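Local coordinates for glucosidase (Croceicoccus marinus, PDB 5Z3K), which probably hydrolyses O-glycosyl bonds as a beta-glucosidase of glycoside hydrolase family 39, at residues A[112-117]-A[310-315]; A[57-62]-A[89-94]; A[27-32]-A[303-308]. One frame throughout, in Å; residues are numbered along the deposited sequence.

Interaction 1: residues A[112-117]-A[310-315]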
ATOM      1  N   GLU A 112      -1.313   6.656 -20.544  1.00 16.54           N
ATOM      2  CA  GLU A 112      -2.711   6.260 -20.371  1.00 15.94           C
ATOM      3  C   GLU A 112      -2.887   4.761 -20.642  1.00 17.49           C
ATOM      4  O   GLU A 112      -3.570   4.327 -21.572  1.00 19.17           O
ATOM      5  CB  GLU A 112      -3.612   7.105 -21.266  1.00 14.49           C
ATOM      6  CG  GLU A 112      -5.089   6.890 -21.044  1.00 17.35           C
ATOM      7  CD  GLU A 112      -5.456   6.854 -19.568  1.00 17.31           C
ATOM      8  OE1 GLU A 112      -5.965   5.817 -19.106  1.00 15.11           O
ATOM      9  OE2 GLU A 112      -5.229   7.871 -18.880  1.00 16.41           O
ATOM     10  N   ILE A 113      -2.234   3.967 -19.805  1.00 17.50           N
ATOM     11  CA  ILE A 113      -2.413   2.510 -19.818  1.00 19.19           C
ATOM     12  C   ILE A 113      -3.842   2.179 -19.399  1.00 17.62           C
ATOM     13  O   ILE A 113      -4.287   2.648 -18.336  1.00 17.48           O
ATOM     14  CB  ILE A 113      -1.406   1.845 -18.873  1.00 17.16           C
ATOM     15  CG1 ILE A 113       0.029   2.118 -19.336  1.00 16.01           C
ATOM     16  CG2 ILE A 113      -1.714   0.354 -18.722  1.00 17.87           C
ATOM     17  CD1 ILE A 113       1.067   2.105 -18.208  1.00 19.63           C
ATOM     18  N   PRO A 114      -4.577   1.324 -20.146  1.00 17.09           N
ATOM     19  CA  PRO A 114      -4.100   0.542 -21.298  1.00 18.02           C
ATOM     20  C   PRO A 114      -4.350   1.142 -22.679  1.00 20.95           C
ATOM     21  O   PRO A 114      -3.967   0.519 -23.663  1.00 22.78           O
ATOM     22  CB  PRO A 114      -4.904  -0.754 -21.172  1.00 20.68           C
ATOM     23  CG  PRO A 114      -6.235  -0.270 -20.685  1.00 20.39           C
ATOM     24  CD  PRO A 114      -5.930   0.899 -19.746  1.00 21.25           C
ATOM     25  N   ALA A 115      -4.999   2.300 -22.772  1.00 19.44           N
ATOM     26  CA  ALA A 115      -5.310   2.826 -24.098  1.00 22.95           C
ATOM     27  C   ALA A 115      -4.037   3.077 -24.895  1.00 23.76           C
ATOM     28  O   ALA A 115      -3.982   2.797 -26.100  1.00 22.78           O
ATOM     29  CB  ALA A 115      -6.145   4.100 -23.980  1.00 20.40           C
ATOM     30  N   ASN A 116      -2.988   3.554 -24.232  1.00 19.33           N
ATOM     31  CA  ASN A 116      -1.731   3.864 -24.903  1.00 19.70           C
ATOM     32  C   ASN A 116      -0.556   3.527 -24.001  1.00 18.72           C
ATOM     33  O   ASN A 116      -0.498   3.999 -22.861  1.00 20.09           O
ATOM     34  CB  ASN A 116      -1.646   5.340 -25.286  1.00 21.06           C
ATOM     35  CG  ASN A 116      -0.267   5.709 -25.775  1.00 19.57           C
ATOM     36  OD1 ASN A 116       0.244   5.079 -26.686  1.00 21.68           O
ATOM     37  ND2 ASN A 116       0.356   6.700 -25.146  1.00 18.93           N
ATOM     38  N   LYS A 117       0.392   2.738 -24.522  1.00 20.22           N
ATOM     39  CA  LYS A 117       1.611   2.430 -23.782  1.00 17.23           C
ATOM     40  C   LYS A 117       2.869   2.781 -24.566  1.00 19.97           C
ATOM     41  O   LYS A 117       3.957   2.272 -24.251  1.00 19.98           O
ATOM     42  CB  LYS A 117       1.650   0.963 -23.349  1.00 25.23           C
ATOM     43  CG  LYS A 117       1.361  -0.035 -24.434  1.00 24.98           C
ATOM     44  CD  LYS A 117      -0.096  -0.465 -24.369  1.00 27.26           C
ATOM     45  CE  LYS A 117      -0.346  -1.713 -25.193  1.00 31.30           C
ATOM     46  NZ  LYS A 117      -1.817  -1.950 -25.270  1.00 35.01           N
ATOM     47  N   PHE A 310     -11.118   3.906 -14.092  1.00 17.34           N
ATOM     48  CA  PHE A 310     -11.399   4.789 -15.218  1.00 17.68           C
ATOM     49  C   PHE A 310     -10.332   4.711 -16.297  1.00 19.71           C
ATOM     50  O   PHE A 310     -10.291   5.564 -17.192  1.00 16.96           O
ATOM     51  CB  PHE A 310     -11.563   6.221 -14.717  1.00 16.09           C
ATOM     52  CG  PHE A 310     -12.734   6.393 -13.788  1.00 18.18           C
ATOM     53  CD1 PHE A 310     -12.610   6.132 -12.436  1.00 17.78           C
ATOM     54  CD2 PHE A 310     -13.964   6.790 -14.278  1.00 18.79           C
ATOM     55  CE1 PHE A 310     -13.697   6.280 -11.577  1.00 17.58           C
ATOM     56  CE2 PHE A 310     -15.059   6.943 -13.429  1.00 19.04           C
ATOM     57  CZ  PHE A 310     -14.924   6.681 -12.079  1.00 23.00           C
ATOM     58  N   HIS A 311      -9.467   3.707 -16.228  1.00 14.60           N
ATOM     59  CA  HIS A 311      -8.509   3.416 -17.280  1.00 18.16           C
ATOM     60  C   HIS A 311      -8.880   2.158 -18.049  1.00 21.24           C
ATOM     61  O   HIS A 311      -8.949   2.184 -19.280  1.00 19.13           O
ATOM     62  CB  HIS A 311      -7.118   3.307 -16.650  1.00 15.28           C
ATOM     63  CG  HIS A 311      -6.773   4.499 -15.814  1.00 14.09           C
ATOM     64  ND1 HIS A 311      -6.323   5.681 -16.363  1.00 13.94           N
ATOM     65  CD2 HIS A 311      -6.871   4.717 -14.479  1.00 15.73           C
ATOM     66  CE1 HIS A 311      -6.125   6.564 -15.401  1.00 17.20           C
ATOM     67  NE2 HIS A 311      -6.447   6.003 -14.248  1.00 14.51           N
ATOM     68  N   TYR A 312      -9.153   1.064 -17.339  1.00 21.31           N
ATOM     69  CA  TYR A 312      -9.707  -0.152 -17.919  1.00 20.44           C
ATOM     70  C   TYR A 312     -11.227  -0.108 -18.040  1.00 21.12           C
ATOM     71  O   TYR A 312     -11.798  -0.950 -18.740  1.00 20.79           O
ATOM     72  CB  TYR A 312      -9.294  -1.364 -17.080  1.00 19.01           C
ATOM     73  CG  TYR A 312      -7.857  -1.767 -17.284  1.00 22.72           C
ATOM     74  CD1 TYR A 312      -7.507  -2.655 -18.283  1.00 20.41           C
ATOM     75  CD2 TYR A 312      -6.847  -1.244 -16.484  1.00 19.29           C
ATOM     76  CE1 TYR A 312      -6.184  -3.022 -18.486  1.00 23.34           C
ATOM     77  CE2 TYR A 312      -5.526  -1.602 -16.679  1.00 23.27           C
ATOM     78  CZ  TYR A 312      -5.203  -2.490 -17.682  1.00 26.17           C
ATOM     79  OH  TYR A 312      -3.891  -2.852 -17.883  1.00 29.29           O
ATOM     80  N   ASN A 313     -11.885   0.845 -17.380  1.00 20.67           N
ATOM     81  CA  ASN A 313     -13.336   1.052 -17.477  1.00 17.36           C
ATOM     82  C   ASN A 313     -14.125  -0.185 -17.052  1.00 24.01           C
ATOM     83  O   ASN A 313     -14.983  -0.691 -17.782  1.00 20.14           O
ATOM     84  CB  ASN A 313     -13.730   1.514 -18.878  1.00 24.74           C
ATOM     85  CG  ASN A 313     -13.222   2.902 -19.175  1.00 28.49           C
ATOM     86  OD1 ASN A 313     -13.360   3.807 -18.354  1.00 33.01           O
ATOM     87  ND2 ASN A 313     -12.603   3.075 -20.336  1.00 32.86           N
ATOM     88  N   PHE A 314     -13.827  -0.663 -15.844  1.00 22.98           N
ATOM     89  CA  PHE A 314     -14.600  -1.706 -15.179  1.00 25.01           C
ATOM     90  C   PHE A 314     -14.487  -1.481 -13.675  1.00 21.08           C
ATOM     91  O   PHE A 314     -13.872  -0.511 -13.219  1.00 18.37           O
ATOM     92  CB  PHE A 314     -14.121  -3.109 -15.578  1.00 19.77           C
ATOM     93  CG  PHE A 314     -12.898  -3.579 -14.830  1.00 23.72           C
ATOM     94  CD1 PHE A 314     -11.738  -2.815 -14.813  1.00 21.80           C
ATOM     95  CD2 PHE A 314     -12.907  -4.786 -14.153  1.00 20.17           C
ATOM     96  CE1 PHE A 314     -10.620  -3.242 -14.129  1.00 18.91           C
ATOM     97  CE2 PHE A 314     -11.782  -5.231 -13.468  1.00 21.99           C
ATOM     98  CZ  PHE A 314     -10.640  -4.455 -13.453  1.00 21.28           C
ATOM     99  N   THR A 315     -15.103  -2.375 -12.899  1.00 22.74           N
ATOM    100  CA  THR A 315     -15.030  -2.329 -11.440  1.00 19.80           C
ATOM    101  C   THR A 315     -14.091  -3.433 -10.980  1.00 21.66           C
ATOM    102  O   THR A 315     -14.434  -4.621 -11.029  1.00 22.19           O
ATOM    103  CB  THR A 315     -16.406  -2.472 -10.799  1.00 21.46           C
ATOM    104  OG1 THR A 315     -17.233  -1.390 -11.227  1.00 23.16           O
ATOM    105  CG2 THR A 315     -16.280  -2.427  -9.277  1.00 20.24           C
TER
HETATM  106  O   HOH W   1      -6.998   3.940 -20.732  1.00 20.93           O
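E112 and H311 meet across two loops of a (beta/alpha)8 (TIM) barrel, one following the third barrel strand, 104-109, the other carried by the short hairpin 308-309/314-315 beyond the eighth. The pair illustrates how a carboxylate can fix an imidazole. With CG anti to its backbone N (chi1 -173°) and a bend at the next bond, the glutamate swings its carboxylate toward the hairpin, and the two side chains cross at about a right angle. H311 ND1 donates to E112 OE1 at 2.8 Å, with an N-H...O angle of 169°. The oxygen lies in the ring plane and uses its syn lone pair; carboxylate and imidazole are only 7° from coplanar. The other ring nitrogen, NE2, bonds to the carbonyl oxygen of W59, which holds the ring against rotation from two sides.

A second, apolar element lies beside this polar one. P114, which follows a cis peptide bond, sets its CG over one face of the Y312 ring, 3.7 Å from the centroid in a CH-pi contact, shifted toward the rim so that it comes 3.5 Å from CE1. Nearby, P114 CD packs 3.3 Å from H311 O. At the turn of the hairpin, N313 and F314 both face D309 in a G1 beta bulge, and D309 OD1 takes the backbone NH of both H311 and Y312. Between the loops sits one water, donating to E112 OE1 at 2.7 Å and to H311 O at 3.0 Å while accepting a longer bond, 3.3 Å, from A115 N.

Interaction 2: residues A[57-62]-A[89-94]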
ATOM      1  N   TYR A  57      -1.558   6.482  -9.235  1.00 13.06           N
ATOM      2  CA  TYR A  57      -1.714   5.825 -10.533  1.00 11.02           C
ATOM      3  C   TYR A  57      -3.183   5.618 -10.901  1.00 13.93           C
ATOM      4  O   TYR A  57      -3.565   5.770 -12.069  1.00 13.12           O
ATOM      5  CB  TYR A  57      -0.957   4.492 -10.517  1.00 11.40           C
ATOM      6  CG  TYR A  57      -1.047   3.719 -11.813  1.00 11.03           C
ATOM      7  CD1 TYR A  57      -0.242   4.053 -12.896  1.00 14.31           C
ATOM      8  CD2 TYR A  57      -1.916   2.641 -11.944  1.00 13.51           C
ATOM      9  CE1 TYR A  57      -0.314   3.348 -14.093  1.00 15.46           C
ATOM     10  CE2 TYR A  57      -1.992   1.919 -13.136  1.00 15.40           C
ATOM     11  CZ  TYR A  57      -1.189   2.283 -14.204  1.00 14.67           C
ATOM     12  OH  TYR A  57      -1.274   1.584 -15.388  1.00 16.98           O
ATOM     13  N   ASP A  58      -4.040   5.322  -9.922  1.00 11.51           N
ATOM     14  CA  ASP A  58      -5.431   5.061 -10.277  1.00 11.26           C
ATOM     15  C   ASP A  58      -6.252   6.337 -10.477  1.00 13.45           C
ATOM     16  O   ASP A  58      -7.371   6.262 -10.998  1.00 15.48           O
ATOM     17  CB  ASP A  58      -6.061   4.138  -9.234  1.00 13.11           C
ATOM     18  CG  ASP A  58      -5.401   2.767  -9.232  1.00 19.60           C
ATOM     19  OD1 ASP A  58      -5.348   2.126 -10.304  1.00 16.53           O
ATOM     20  OD2 ASP A  58      -4.880   2.351  -8.183  1.00 21.68           O
ATOM     21  N   TRP A  59      -5.706   7.496 -10.132  1.00 12.71           N
ATOM     22  CA  TRP A  59      -6.330   8.758 -10.492  1.00 13.90           C
ATOM     23  C   TRP A  59      -6.335   8.938 -12.013  1.00 11.47           C
ATOM     24  O   TRP A  59      -5.672   8.217 -12.764  1.00 12.18           O
ATOM     25  CB  TRP A  59      -5.593   9.934  -9.854  1.00 10.09           C
ATOM     26  CG  TRP A  59      -5.487   9.923  -8.349  1.00 11.81           C
ATOM     27  CD1 TRP A  59      -6.147   9.090  -7.458  1.00 13.28           C
ATOM     28  CD2 TRP A  59      -4.673  10.791  -7.553  1.00 11.73           C
ATOM     29  NE1 TRP A  59      -5.784   9.398  -6.171  1.00  9.92           N
ATOM     30  CE2 TRP A  59      -4.879  10.433  -6.198  1.00 11.45           C
ATOM     31  CE3 TRP A  59      -3.790  11.840  -7.853  1.00 10.15           C
ATOM     32  CZ2 TRP A  59      -4.235  11.094  -5.146  1.00 12.46           C
ATOM     33  CZ3 TRP A  59      -3.139  12.487  -6.812  1.00 12.68           C
ATOM     34  CH2 TRP A  59      -3.369  12.110  -5.465  1.00  9.48           C
ATOM     35  N   VAL A  60      -7.097   9.933 -12.461  1.00 13.17           N
ATOM     36  CA  VAL A  60      -7.019  10.394 -13.843  1.00 14.98           C
ATOM     37  C   VAL A  60      -5.904  11.434 -13.909  1.00 13.35           C
ATOM     38  O   VAL A  60      -6.164  12.638 -14.036  1.00 12.28           O
ATOM     39  CB  VAL A  60      -8.384  10.946 -14.308  1.00 11.39           C
ATOM     40  CG1 VAL A  60      -8.311  11.466 -15.753  1.00 15.06           C
ATOM     41  CG2 VAL A  60      -9.455   9.859 -14.184  1.00 13.23           C
ATOM     42  N   SER A  61      -4.651  10.973 -13.798  1.00 12.49           N
ATOM     43  CA  SER A  61      -3.488  11.844 -13.594  1.00 11.05           C
ATOM     44  C   SER A  61      -2.278  11.290 -14.328  1.00 11.17           C
ATOM     45  O   SER A  61      -1.170  11.211 -13.788  1.00 12.01           O
ATOM     46  CB  SER A  61      -3.163  12.000 -12.108  1.00 10.89           C
ATOM     47  OG  SER A  61      -4.292  12.494 -11.411  1.00 10.55           O
ATOM     48  N   ARG A  62      -2.488  10.907 -15.583  1.00 12.22           N
ATOM     49  CA  ARG A  62      -1.460  10.278 -16.394  1.00 12.97           C
ATOM     50  C   ARG A  62      -0.782  11.308 -17.287  1.00 14.09           C
ATOM     51  O   ARG A  62      -1.403  12.270 -17.749  1.00 17.05           O
ATOM     52  CB  ARG A  62      -2.063   9.162 -17.253  1.00 13.90           C
ATOM     53  CG  ARG A  62      -2.759   8.084 -16.455  1.00 14.46           C
ATOM     54  CD  ARG A  62      -1.770   7.249 -15.682  1.00 13.43           C
ATOM     55  NE  ARG A  62      -2.483   6.220 -14.935  1.00 13.22           N
ATOM     56  CZ  ARG A  62      -2.944   5.083 -15.454  1.00 15.87           C
ATOM     57  NH1 ARG A  62      -2.754   4.790 -16.740  1.00 16.04           N
ATOM     58  NH2 ARG A  62      -3.591   4.225 -14.674  1.00 14.58           N
ATOM     59  N   ALA A  89      -6.254  20.307 -13.289  1.00 16.36           N
ATOM     60  CA  ALA A  89      -7.410  20.568 -12.435  1.00 15.94           C
ATOM     61  C   ALA A  89      -7.787  19.348 -11.599  1.00 15.11           C
ATOM     62  O   ALA A  89      -7.883  19.435 -10.368  1.00 15.15           O
ATOM     63  CB  ALA A  89      -8.604  21.033 -13.269  1.00 19.32           C
ATOM     64  N   ALA A  90      -8.027  18.203 -12.244  1.00 11.20           N
ATOM     65  CA  ALA A  90      -8.512  17.061 -11.468  1.00 10.73           C
ATOM     66  C   ALA A  90      -7.418  16.551 -10.543  1.00 12.06           C
ATOM     67  O   ALA A  90      -7.681  16.198  -9.384  1.00 12.09           O
ATOM     68  CB  ALA A  90      -9.001  15.947 -12.398  1.00 15.51           C
ATOM     69  N   THR A  91      -6.182  16.517 -11.040  1.00 12.02           N
ATOM     70  CA  THR A  91      -5.069  16.070 -10.210  1.00 14.71           C
ATOM     71  C   THR A  91      -4.864  17.011  -9.022  1.00 15.64           C
ATOM     72  O   THR A  91      -4.601  16.560  -7.900  1.00 12.53           O
ATOM     73  CB  THR A  91      -3.798  15.961 -11.055  1.00 13.72           C
ATOM     74  OG1 THR A  91      -4.046  15.122 -12.188  1.00 14.42           O
ATOM     75  CG2 THR A  91      -2.660  15.353 -10.226  1.00  9.89           C
ATOM     76  N   ASP A  92      -5.013  18.320  -9.246  1.00 12.17           N
ATOM     77  CA  ASP A  92      -4.953  19.278  -8.147  1.00 14.18           C
ATOM     78  C   ASP A  92      -5.969  18.933  -7.070  1.00 11.13           C
ATOM     79  O   ASP A  92      -5.685  19.047  -5.873  1.00 12.22           O
ATOM     80  CB  ASP A  92      -5.239  20.698  -8.648  1.00 13.08           C
ATOM     81  CG  ASP A  92      -4.067  21.329  -9.368  1.00 15.99           C
ATOM     82  OD1 ASP A  92      -2.972  20.730  -9.408  1.00 13.68           O
ATOM     83  OD2 ASP A  92      -4.260  22.441  -9.908  1.00 16.62           O
ATOM     84  N   THR A  93      -7.174  18.541  -7.480  1.00 12.76           N
ATOM     85  CA  THR A  93      -8.221  18.236  -6.515  1.00 12.12           C
ATOM     86  C   THR A  93      -7.840  17.028  -5.667  1.00 13.03           C
ATOM     87  O   THR A  93      -7.953  17.057  -4.435  1.00 12.60           O
ATOM     88  CB  THR A  93      -9.533  18.016  -7.258  1.00 13.36           C
ATOM     89  OG1 THR A  93      -9.898  19.253  -7.883  1.00 16.04           O
ATOM     90  CG2 THR A  93     -10.653  17.590  -6.318  1.00 13.39           C
ATOM     91  N   TRP A  94      -7.341  15.972  -6.309  1.00 12.31           N
ATOM     92  CA  TRP A  94      -6.972  14.773  -5.565  1.00 11.57           C
ATOM     93  C   TRP A  94      -5.743  15.012  -4.695  1.00 14.71           C
ATOM     94  O   TRP A  94      -5.647  14.475  -3.581  1.00 12.67           O
ATOM     95  CB  TRP A  94      -6.758  13.618  -6.538  1.00 13.21           C
ATOM     96  CG  TRP A  94      -8.059  13.092  -7.111  1.00 10.82           C
ATOM     97  CD1 TRP A  94      -9.188  12.782  -6.414  1.00 12.52           C
ATOM     98  CD2 TRP A  94      -8.346  12.793  -8.490  1.00 14.31           C
ATOM     99  NE1 TRP A  94     -10.166  12.322  -7.268  1.00 13.36           N
ATOM    100  CE2 TRP A  94      -9.675  12.320  -8.546  1.00 12.79           C
ATOM    101  CE3 TRP A  94      -7.614  12.900  -9.680  1.00 14.34           C
ATOM    102  CZ2 TRP A  94     -10.293  11.946  -9.750  1.00 13.54           C
ATOM    103  CZ3 TRP A  94      -8.227  12.528 -10.883  1.00 13.15           C
ATOM    104  CH2 TRP A  94      -9.554  12.060 -10.905  1.00 14.86           C
TER
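W59 and W94 run antiparallel alongside one another, a worked example of two indoles packing without a regular stack. Their five-membered rings lie 4.6 Å apart between centroids with planes inclined at 31°, an oblique relation. The sharper contact is made by the stem of one residue on the ring of the other: W94 CB sits 3.5 Å from the centroid of the W59 six-membered ring, only 5° off its normal, a CH-pi contact over the centre of the face. In return, W59 CB touches W94 CE3 at 3.6 Å. W94 CG is anti to its carbonyl carbon (chi1 -73°), and the indole that starts there brings one face, near its rim, against W59 CG. A90 O lies over the W94 face opposite W59 CG, so the ring is sandwiched between its own helix and the loop.

The far rim of W94 reaches V60, the centre of an inverse gamma turn, where CH2 packs 3.8 Å from V60 CB and V60 O lies at the ring edge. S61 OG, which lies at the edge of both indoles, shares a hydrogen bond of 2.8 Å with T91 OG1, while T91 CG2 lies at the W59 edge. The polar end of W94 turns elsewhere, its NE1 donating to A31 O in the loop after the first barrel strand.

Thus the loop leaving barrel strand 53-55 is seated on the first turns of helix 89-100: W59 also touches V95 and T98 farther along that helix, while T91 faces F107 of strand 104-109.

Interaction 3: residues A[27-32]-A[303-308]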
ATOM      1  N   SER A  27      -3.806   3.129  -2.719  1.00 13.17           N
ATOM      2  CA  SER A  27      -4.103   3.760  -3.988  1.00  9.27           C
ATOM      3  C   SER A  27      -5.613   3.776  -4.162  1.00 10.50           C
ATOM      4  O   SER A  27      -6.353   3.166  -3.386  1.00 11.20           O
ATOM      5  CB  SER A  27      -3.425   3.031  -5.153  1.00 18.00           C
ATOM      6  OG  SER A  27      -4.117   1.840  -5.454  1.00 18.82           O
ATOM      7  N   GLY A  28      -6.061   4.486  -5.187  1.00 13.01           N
ATOM      8  CA  GLY A  28      -7.473   4.638  -5.476  1.00 15.78           C
ATOM      9  C   GLY A  28      -7.898   6.094  -5.482  1.00 13.04           C
ATOM     10  O   GLY A  28      -7.121   7.003  -5.188  1.00 11.58           O
ATOM     11  N   ILE A  29      -9.174   6.296  -5.809  1.00 11.43           N
ATOM     12  CA  ILE A  29      -9.809   7.602  -5.943  1.00 14.17           C
ATOM     13  C   ILE A  29     -10.693   7.816  -4.716  1.00 13.05           C
ATOM     14  O   ILE A  29     -11.711   7.122  -4.560  1.00 13.41           O
ATOM     15  CB  ILE A  29     -10.620   7.697  -7.245  1.00 12.85           C
ATOM     16  CG1 ILE A  29      -9.686   7.548  -8.462  1.00 13.92           C
ATOM     17  CG2 ILE A  29     -11.403   9.004  -7.286  1.00 13.88           C
ATOM     18  CD1 ILE A  29     -10.410   7.305  -9.803  1.00 11.47           C
ATOM     19  N   PRO A  30     -10.359   8.753  -3.819  1.00 11.38           N
ATOM     20  CA  PRO A  30     -11.098   8.865  -2.556  1.00 12.31           C
ATOM     21  C   PRO A  30     -12.368   9.699  -2.614  1.00 12.13           C
ATOM     22  O   PRO A  30     -13.163   9.625  -1.666  1.00 12.97           O
ATOM     23  CB  PRO A  30     -10.072   9.520  -1.617  1.00 12.73           C
ATOM     24  CG  PRO A  30      -9.206  10.334  -2.513  1.00 11.09           C
ATOM     25  CD  PRO A  30      -9.110   9.547  -3.809  1.00 13.87           C
ATOM     26  N   ALA A  31     -12.588  10.461  -3.680  1.00 11.31           N
ATOM     27  CA  ALA A  31     -13.675  11.433  -3.739  1.00 11.14           C
ATOM     28  C   ALA A  31     -13.721  12.015  -5.149  1.00 12.42           C
ATOM     29  O   ALA A  31     -12.731  11.931  -5.886  1.00 13.93           O
ATOM     30  CB  ALA A  31     -13.476  12.554  -2.705  1.00 12.02           C
ATOM     31  N   PRO A  32     -14.866  12.582  -5.550  1.00 11.48           N
ATOM     32  CA  PRO A  32     -14.981  13.161  -6.897  1.00 13.33           C
ATOM     33  C   PRO A  32     -13.967  14.265  -7.166  1.00 15.00           C
ATOM     34  O   PRO A  32     -13.489  14.945  -6.257  1.00 12.09           O
ATOM     35  CB  PRO A  32     -16.408  13.728  -6.917  1.00 13.34           C
ATOM     36  CG  PRO A  32     -17.138  12.955  -5.910  1.00 15.22           C
ATOM     37  CD  PRO A  32     -16.164  12.527  -4.862  1.00 11.00           C
ATOM     38  N   ARG A 303      -6.961  -1.945  -3.576  1.00 13.61           N
ATOM     39  CA  ARG A 303      -7.042  -0.483  -3.625  1.00 13.18           C
ATOM     40  C   ARG A 303      -8.193  -0.061  -2.708  1.00 13.65           C
ATOM     41  O   ARG A 303      -9.219  -0.755  -2.650  1.00 12.74           O
ATOM     42  CB  ARG A 303      -7.282   0.018  -5.060  1.00 11.54           C
ATOM     43  CG  ARG A 303      -8.418  -0.702  -5.807  1.00 10.54           C
ATOM     44  CD  ARG A 303      -8.435  -0.370  -7.318  1.00 14.62           C
ATOM     45  NE  ARG A 303      -9.017   0.953  -7.555  1.00 13.14           N
ATOM     46  CZ  ARG A 303      -9.087   1.556  -8.741  1.00 13.83           C
ATOM     47  NH1 ARG A 303      -8.602   0.977  -9.839  1.00 16.37           N
ATOM     48  NH2 ARG A 303      -9.633   2.758  -8.826  1.00 15.66           N
ATOM     49  N   ALA A 304      -8.032   1.057  -1.989  1.00 12.13           N
ATOM     50  CA  ALA A 304      -9.012   1.495  -0.987  1.00 13.88           C
ATOM     51  C   ALA A 304     -10.087   2.404  -1.599  1.00 13.01           C
ATOM     52  O   ALA A 304     -10.299   3.550  -1.187  1.00 11.67           O
ATOM     53  CB  ALA A 304      -8.306   2.194   0.175  1.00 11.25           C
ATOM     54  N   ASP A 305     -10.796   1.874  -2.590  1.00 12.24           N
ATOM     55  CA  ASP A 305     -11.951   2.590  -3.128  1.00 12.05           C
ATOM     56  C   ASP A 305     -12.954   1.556  -3.624  1.00 13.14           C
ATOM     57  O   ASP A 305     -12.854   0.371  -3.293  1.00 12.00           O
ATOM     58  CB  ASP A 305     -11.536   3.628  -4.189  1.00 13.13           C
ATOM     59  CG  ASP A 305     -10.925   3.019  -5.466  1.00 15.68           C
ATOM     60  OD1 ASP A 305     -10.956   1.781  -5.672  1.00 11.11           O
ATOM     61  OD2 ASP A 305     -10.409   3.821  -6.286  1.00 12.84           O
ATOM     62  N   THR A 306     -13.951   2.010  -4.394  1.00 12.04           N
ATOM     63  CA  THR A 306     -14.960   1.084  -4.908  1.00 16.15           C
ATOM     64  C   THR A 306     -14.443   0.198  -6.024  1.00 15.84           C
ATOM     65  O   THR A 306     -15.178  -0.685  -6.475  1.00 13.31           O
ATOM     66  CB  THR A 306     -16.186   1.832  -5.417  1.00 16.30           C
ATOM     67  OG1 THR A 306     -15.848   2.543  -6.620  1.00 13.54           O
ATOM     68  CG2 THR A 306     -16.688   2.791  -4.346  1.00 13.66           C
ATOM     69  N   GLY A 307     -13.209   0.396  -6.475  1.00 14.06           N
ATOM     70  CA  GLY A 307     -12.697  -0.362  -7.587  1.00 16.47           C
ATOM     71  C   GLY A 307     -13.096   0.169  -8.936  1.00 14.84           C
ATOM     72  O   GLY A 307     -12.688  -0.407  -9.950  1.00 17.97           O
ATOM     73  N   ALA A 308     -13.877   1.248  -8.980  1.00 13.33           N
ATOM     74  CA  ALA A 308     -14.222   1.903 -10.234  1.00 14.55           C
ATOM     75  C   ALA A 308     -12.938   2.358 -10.915  1.00 17.92           C
ATOM     76  O   ALA A 308     -12.218   3.219 -10.402  1.00 18.72           O
ATOM     77  CB  ALA A 308     -15.174   3.082  -9.992  1.00 13.68           C
TER
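S27 O and A304 N join the two backbones with a bond of 3.0 Å at the point where the barrel closes, between the segments that follow its first and eighth strands. A304 is the centre of an inverse gamma turn, and R303 just before it follows a cis peptide bond, a feature that recurs at the end of the eighth strand in many clan GH-A enzymes. G28 adopts backbone angles that suit a residue without CB; its CA lies 3.2 Å from D305 OD2, and a CB here would run into that oxygen.

Among the side chains, D305 makes the polar link. Its CG occupies the crowded position between backbone N and carbonyl carbon (chi1 65°). OD2 receives I29 N at 2.8 Å on its anti side, and R303 NH2 at 2.9 Å on its syn lone pair. OD1 takes R303 NE at 2.8 Å, completing a side-on salt bridge, and from above the carboxylate plane G307 N, also at 2.8 Å, which makes an Asx turn.

An alanine in place of D305 would probably leave the buried R303 guanidinium without this countercharge and the NH groups of I29 and G307 without their acceptor. With two donors on each oxygen, the carboxylate is likely to stay ionised; the charge pair is internal to 303-308, and its carboxylate reaches the other loop through the NH of I29.

Overall arrangement
The three contacts illustrate how separate loops at the C-terminal ends of barrel strands, the side that carries the active site in this fold, can be wired into one layer. Interaction 2 supplies the shared element: loop 57-62 touches both of the others, and the centre of interaction 2 is about 14 Å from that of interaction 1 and about 12 Å from that of interaction 3. Toward interaction 1, R62 NH1 reaches I113 O at 3.1 Å, adding to the bond between W59 and H311. Toward interaction 3, D58 OD2 binds S27 OG at 2.9 Å. Interactions 1 and 3, about 15 Å apart between centres, touch through packing, F310 CD1 lying 3.6 Å from I29 CD1.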